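Local coordinates for protein endo-1,3-beta-glucanase, family GH16 (Zobellia galactanivorans, PDB 4BPZ) that probably hydrolyses internal beta-1,3 linkages of glucans such as algal laminarin, as a calcium-binding family GH16 catalytic module, here carrying a trisaccharide, at residues E28-W42 against S78-K90. The protein carries 1 engineered substitution. Residues are numbered along the deposited sequence; the frame is centred on the assembly and turned at random.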
loop_
_atom_site.group_PDB
_atom_site.type_symbol
_atom_site.label_atom_id
_atom_site.label_comp_id
_atom_site.label_asym_id
_atom_site.label_seq_id
_atom_site.Cartn_x
_atom_site.Cartn_y
_atom_site.Cartn_z
ATOM N N GLU A 28 5.092 7.300 15.966
ATOM C CA GLU A 28 4.238 6.389 16.719
ATOM C C GLU A 28 3.249 5.636 15.870
ATOM O O GLU A 28 2.715 4.605 16.307
ATOM C CB GLU A 28 3.439 7.154 17.798
ATOM C CG GLU A 28 4.255 7.724 18.969
ATOM C CD GLU A 28 3.432 8.547 20.026
ATOM O OE1 GLU A 28 2.161 8.612 19.990
ATOM O OE2 GLU A 28 4.072 9.155 20.939
ATOM N N LYS A 29 3.047 6.094 14.644
ATOM C CA LYS A 29 2.023 5.537 13.730
ATOM C C LYS A 29 2.669 4.791 12.541
ATOM O O LYS A 29 2.022 3.918 12.015
ATOM C CB LYS A 29 1.114 6.659 13.183
ATOM C CG LYS A 29 0.270 7.371 14.245
ATOM C CD LYS A 29 -0.775 8.348 13.663
ATOM C CE LYS A 29 -1.463 9.100 14.740
ATOM N NZ LYS A 29 -2.348 8.240 15.563
ATOM N N TRP A 30 3.840 5.266 12.092
ATOM C CA TRP A 30 4.346 4.809 10.796
ATOM C C TRP A 30 5.746 4.323 10.931
ATOM O O TRP A 30 6.608 5.007 11.545
ATOM C CB TRP A 30 4.276 6.014 9.804
ATOM C CG TRP A 30 2.901 6.507 9.585
ATOM C CD1 TRP A 30 2.408 7.668 10.064
ATOM C CD2 TRP A 30 1.813 5.812 8.940
ATOM N NE1 TRP A 30 1.094 7.814 9.781
ATOM C CE2 TRP A 30 0.697 6.656 9.093
ATOM C CE3 TRP A 30 1.671 4.571 8.293
ATOM C CZ2 TRP A 30 -0.568 6.323 8.603
ATOM C CZ3 TRP A 30 0.381 4.242 7.824
ATOM C CH2 TRP A 30 -0.684 5.071 7.952
ATOM N N HIS A 31 6.036 3.182 10.317
ATOM C CA HIS A 31 7.376 2.572 10.230
ATOM C C HIS A 31 7.855 2.654 8.769
ATOM O O HIS A 31 7.098 2.362 7.857
ATOM C CB HIS A 31 7.203 1.089 10.617
ATOM C CG HIS A 31 8.449 0.268 10.431
ATOM N ND1 HIS A 31 9.520 0.348 11.248
ATOM C CD2 HIS A 31 8.766 -0.641 9.446
ATOM C CE1 HIS A 31 10.468 -0.484 10.818
ATOM N NE2 HIS A 31 10.007 -1.128 9.741
ATOM N N TYR A 32 9.087 3.013 8.582
ATOM C CA TYR A 32 9.688 3.015 7.233
ATOM C C TYR A 32 10.358 1.714 6.928
ATOM O O TYR A 32 11.121 1.184 7.751
ATOM C CB TYR A 32 10.716 4.077 7.127
ATOM C CG TYR A 32 10.188 5.480 7.061
ATOM C CD1 TYR A 32 9.932 6.218 8.173
ATOM C CD2 TYR A 32 9.880 6.011 5.782
ATOM C CE1 TYR A 32 9.477 7.602 8.015
ATOM C CE2 TYR A 32 9.398 7.255 5.622
ATOM C CZ TYR A 32 9.321 8.074 6.669
ATOM O OH TYR A 32 8.861 9.396 6.529
ATOM N N GLN A 33 10.171 1.236 5.697
ATOM C CA GLN A 33 11.034 0.177 5.168
ATOM C C GLN A 33 12.050 0.804 4.304
ATOM O O GLN A 33 11.774 1.582 3.367
ATOM C CB GLN A 33 10.179 -0.808 4.380
ATOM C CG GLN A 33 9.295 -1.627 5.285
ATOM C CD GLN A 33 8.558 -2.720 4.493
ATOM O OE1 GLN A 33 7.475 -2.526 3.918
ATOM N NE2 GLN A 33 9.175 -3.937 4.435
ATOM N N VAL A 34 13.306 0.415 4.521
ATOM C CA VAL A 34 14.447 0.878 3.734
ATOM C C VAL A 34 15.358 -0.234 3.267
ATOM O O VAL A 34 16.097 -0.096 2.297
ATOM C CB VAL A 34 15.310 1.980 4.435
ATOM C CG1 VAL A 34 14.403 3.106 4.953
ATOM C CG2 VAL A 34 16.148 1.422 5.586
ATOM N N ILE A 35 15.342 -1.381 3.967
ATOM C CA ILE A 35 16.237 -2.515 3.626
ATOM C C ILE A 35 15.589 -3.284 2.454
ATOM O O ILE A 35 14.455 -3.771 2.602
ATOM C CB ILE A 35 16.405 -3.467 4.796
ATOM C CG1 ILE A 35 17.091 -2.755 5.987
ATOM C CG2 ILE A 35 17.234 -4.685 4.373
ATOM C CD1 ILE A 35 16.890 -3.554 7.291
ATOM N N PRO A 36 16.283 -3.451 1.311
ATOM C CA PRO A 36 15.660 -4.149 0.245
ATOM C C PRO A 36 15.572 -5.623 0.619
ATOM O O PRO A 36 16.522 -6.222 1.201
ATOM C CB PRO A 36 16.627 -3.989 -0.932
ATOM C CG PRO A 36 17.605 -2.929 -0.527
ATOM C CD PRO A 36 17.539 -2.799 0.981
ATOM N N PRO A 37 14.463 -6.304 0.262
ATOM C CA PRO A 37 14.231 -7.693 0.708
ATOM C C PRO A 37 14.910 -8.700 -0.204
ATOM O O PRO A 37 14.978 -9.857 0.218
ATOM C CB PRO A 37 12.723 -7.898 0.580
ATOM C CG PRO A 37 12.307 -6.845 -0.503
ATOM C CD PRO A 37 13.225 -5.673 -0.261
ATOM N N ASN A 38 15.388 -8.324 -1.380
ATOM C CA ASN A 38 15.743 -9.315 -2.405
ATOM C C ASN A 38 17.143 -8.986 -2.931
ATOM O O ASN A 38 17.299 -8.404 -4.031
ATOM C CB ASN A 38 14.557 -9.324 -3.498
ATOM C CG ASN A 38 14.867 -9.928 -4.786
ATOM O OD1 ASN A 38 15.419 -10.969 -4.790
ATOM N ND2 ASN A 38 14.380 -9.309 -5.962
ATOM N N ASN A 39 18.239 -9.274 -2.146
ATOM C CA ASN A 39 19.668 -9.076 -2.660
ATOM C C ASN A 39 19.856 -7.682 -3.228
ATOM O O ASN A 39 20.356 -7.533 -4.358
ATOM C CB ASN A 39 19.985 -10.187 -3.654
ATOM C CG ASN A 39 19.906 -11.560 -2.987
ATOM O OD1 ASN A 39 19.130 -12.458 -3.387
ATOM N ND2 ASN A 39 20.649 -11.710 -1.935
ATOM N N GLY A 40 19.446 -6.636 -2.515
ATOM C CA GLY A 40 19.687 -5.303 -2.910
ATOM C C GLY A 40 18.567 -4.670 -3.709
ATOM O O GLY A 40 18.677 -3.467 -3.984
ATOM N N SER A 41 17.492 -5.446 -3.987
ATOM C CA SER A 41 16.346 -4.930 -4.758
ATOM C C SER A 41 15.028 -5.202 -4.045
ATOM O O SER A 41 14.953 -6.090 -3.169
ATOM C CB SER A 41 16.332 -5.607 -6.134
ATOM O OG SER A 41 17.559 -5.326 -6.859
ATOM N N TRP A 42 13.998 -4.502 -4.515
ATOM C CA TRP A 42 12.605 -4.822 -4.150
ATOM C C TRP A 42 12.112 -5.888 -5.099
ATOM O O TRP A 42 12.869 -6.395 -5.947
ATOM C CB TRP A 42 11.794 -3.523 -4.085
ATOM C CG TRP A 42 12.204 -2.777 -2.832
ATOM C CD1 TRP A 42 13.253 -1.924 -2.655
ATOM C CD2 TRP A 42 11.611 -2.991 -1.533
ATOM N NE1 TRP A 42 13.379 -1.613 -1.278
ATOM C CE2 TRP A 42 12.396 -2.265 -0.608
ATOM C CE3 TRP A 42 10.550 -3.755 -1.086
ATOM C CZ2 TRP A 42 12.118 -2.291 0.789
ATOM C CZ3 TRP A 42 10.275 -3.759 0.314
ATOM C CH2 TRP A 42 11.039 -3.039 1.217
ATOM N N SER A 78 24.092 -1.430 -3.206
ATOM C CA SER A 78 23.102 -1.611 -4.288
ATOM C C SER A 78 22.709 -0.235 -4.769
ATOM O O SER A 78 22.149 0.517 -3.975
ATOM C CB SER A 78 21.950 -2.383 -3.785
ATOM O OG SER A 78 20.884 -2.332 -4.799
ATOM N N THR A 79 22.963 0.131 -6.032
ATOM C CA THR A 79 22.566 1.460 -6.550
ATOM C C THR A 79 21.316 1.309 -7.369
ATOM O O THR A 79 21.230 0.341 -8.197
ATOM C CB THR A 79 23.693 2.023 -7.392
ATOM O OG1 THR A 79 24.881 2.125 -6.551
ATOM C CG2 THR A 79 23.360 3.402 -7.911
ATOM N N LYS A 80 20.390 2.222 -7.168
ATOM C CA LYS A 80 19.195 2.284 -7.982
ATOM C C LYS A 80 19.093 3.703 -8.522
ATOM O O LYS A 80 19.760 4.640 -8.056
ATOM C CB LYS A 80 17.930 1.958 -7.147
ATOM C CG LYS A 80 17.903 0.573 -6.569
ATOM C CD LYS A 80 17.763 -0.501 -7.675
ATOM C CE LYS A 80 17.829 -1.910 -7.071
ATOM N NZ LYS A 80 17.999 -2.944 -8.068
ATOM N N ASP A 81 18.223 3.841 -9.520
ATOM C CA ASP A 81 18.079 5.120 -10.249
ATOM C C ASP A 81 16.883 5.945 -9.773
ATOM O O ASP A 81 16.672 7.051 -10.281
ATOM C CB ASP A 81 17.859 4.816 -11.742
ATOM C CG ASP A 81 19.078 4.229 -12.391
ATOM O OD1 ASP A 81 20.198 4.413 -11.844
ATOM O OD2 ASP A 81 18.910 3.585 -13.453
ATOM N N TYR A 82 16.083 5.443 -8.813
ATOM C CA TYR A 82 14.928 6.122 -8.287
ATOM C C TYR A 82 14.898 5.939 -6.794
ATOM O O TYR A 82 15.304 4.875 -6.294
ATOM C CB TYR A 82 13.589 5.603 -8.875
ATOM C CG TYR A 82 13.573 5.673 -10.388
ATOM C CD1 TYR A 82 14.088 4.589 -11.143
ATOM C CD2 TYR A 82 13.158 6.797 -11.057
ATOM C CE1 TYR A 82 14.189 4.678 -12.544
ATOM C CE2 TYR A 82 13.215 6.913 -12.471
ATOM C CZ TYR A 82 13.720 5.841 -13.176
ATOM O OH TYR A 82 13.809 5.968 -14.537
ATOM N N THR A 83 14.303 6.885 -6.108
ATOM C CA THR A 83 14.001 6.754 -4.650
ATOM C C THR A 83 12.550 7.033 -4.420
ATOM O O THR A 83 11.874 7.767 -5.194
ATOM C CB THR A 83 14.886 7.775 -3.834
ATOM O OG1 THR A 83 14.545 9.077 -4.254
ATOM C CG2 THR A 83 16.333 7.492 -3.959
ATOM N N SER A 84 12.001 6.464 -3.349
ATOM C CA SER A 84 10.618 6.650 -2.963
ATOM C C SER A 84 10.515 6.321 -1.458
ATOM O O SER A 84 11.544 6.204 -0.786
ATOM C CB SER A 84 9.728 5.788 -3.846
ATOM O OG SER A 84 8.385 6.050 -3.618
ATOM N N ALA A 85 9.287 6.165 -0.977
ATOM C CA ALA A 85 9.076 5.730 0.410
ATOM C C ALA A 85 8.030 4.633 0.415
ATOM O O ALA A 85 7.137 4.556 -0.431
ATOM C CB ALA A 85 8.653 6.872 1.302
ATOM N N ARG A 86 8.187 3.774 1.436
ATOM C CA ARG A 86 7.298 2.624 1.698
ATOM C C ARG A 86 7.014 2.640 3.232
ATOM O O ARG A 86 7.911 2.277 4.004
ATOM C CB ARG A 86 7.940 1.301 1.236
ATOM C CG ARG A 86 7.125 0.072 1.529
ATOM C CD ARG A 86 7.697 -1.076 0.728
ATOM N NE ARG A 86 7.105 -2.388 1.125
ATOM C CZ ARG A 86 6.831 -3.366 0.267
ATOM N NH1 ARG A 86 6.804 -3.187 -1.031
ATOM N NH2 ARG A 86 6.494 -4.571 0.784
ATOM N N LEU A 87 5.844 3.047 3.596
ATOM C CA LEU A 87 5.411 3.161 5.007
ATOM C C LEU A 87 4.606 1.935 5.376
ATOM O O LEU A 87 3.932 1.337 4.526
ATOM C CB LEU A 87 4.543 4.359 5.218
ATOM C CG LEU A 87 5.107 5.708 4.841
ATOM C CD1 LEU A 87 4.104 6.821 5.153
ATOM C CD2 LEU A 87 6.412 5.959 5.516
ATOM N N ASN A 88 4.725 1.521 6.637
ATOM C CA ASN A 88 3.860 0.464 7.213
ATOM C C ASN A 88 3.212 1.016 8.433
ATOM O O ASN A 88 3.900 1.717 9.236
ATOM C CB ASN A 88 4.675 -0.774 7.645
ATOM C CG ASN A 88 5.451 -1.483 6.561
ATOM O OD1 ASN A 88 5.364 -1.189 5.334
ATOM N ND2 ASN A 88 6.189 -2.435 6.938
ATOM N N SER A 89 1.937 0.764 8.657
ATOM C CA SER A 89 1.346 1.187 9.939
ATOM C C SER A 89 1.949 0.380 11.085
ATOM O O SER A 89 2.163 -0.832 10.997
ATOM C CB SER A 89 -0.171 0.986 9.920
ATOM O OG SER A 89 -0.603 -0.354 9.724
ATOM N N LYS A 90 2.142 1.125 12.194
ATOM C CA LYS A 90 2.540 0.601 13.506
ATOM C C LYS A 90 1.228 0.246 14.229
ATOM O O LYS A 90 0.891 0.753 15.293
ATOM C CB LYS A 90 3.389 1.629 14.281
ATOM C CG LYS A 90 4.763 1.707 13.717
ATOM C CD LYS A 90 5.645 2.346 14.783
ATOM C CE LYS A 90 7.049 2.394 14.180
ATOM N NZ LYS A 90 7.958 3.200 15.077
HETATM O O HOH W 1 0.252 3.381 16.024
HETATM O O HOH W 2 10.575 4.073 3.067
#
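Leu87 lays CD2 over one face of the Tyr32 ring, 3.6 Å from its centroid, a CH-pi contact 26° off the ring normal. Ala85 CB sits at that ring's edge, while on the same side of the sheet Trp30 passes CE3 within 4.2 Å of Leu87 CB and reaches Ser89; its NE1 bonds Asp17. The strands pair antiparallel: His31 N meets Asn88 O at 2.8 Å, returned by Asn88 N to His31 O, and Gln33 N continues the ladder to Arg86 O. Where the strands part, one water links Gln33 O to Arg86 N. Arg86 runs extended, CG anti to the backbone N (chi1 177°), bringing one face of its guanidinium beneath CZ3 of Trp42, 3.5 Å from Arg86 CZ, with the planes 38° apart. In the guanidinium plane, Arg86 NE donates to Gln33 OE1 (2.8 Å), approaching from above the amide plane. Glu123 receives both Arg86 NH2 and Gln33 NE2, so three groups fix one another. Farther out, Ser78 OG donates to Gly40 O (2.6 Å) and Lys80 NZ to Ser41 OG (2.7 Å), holding the type I' turn Asn38-Ser41. Together these join a short edge strand and its following loop to an inner strand of the GH16 beta-jelly-roll, bordering the glycan cleft where Arg86 weakly bonds a glucose.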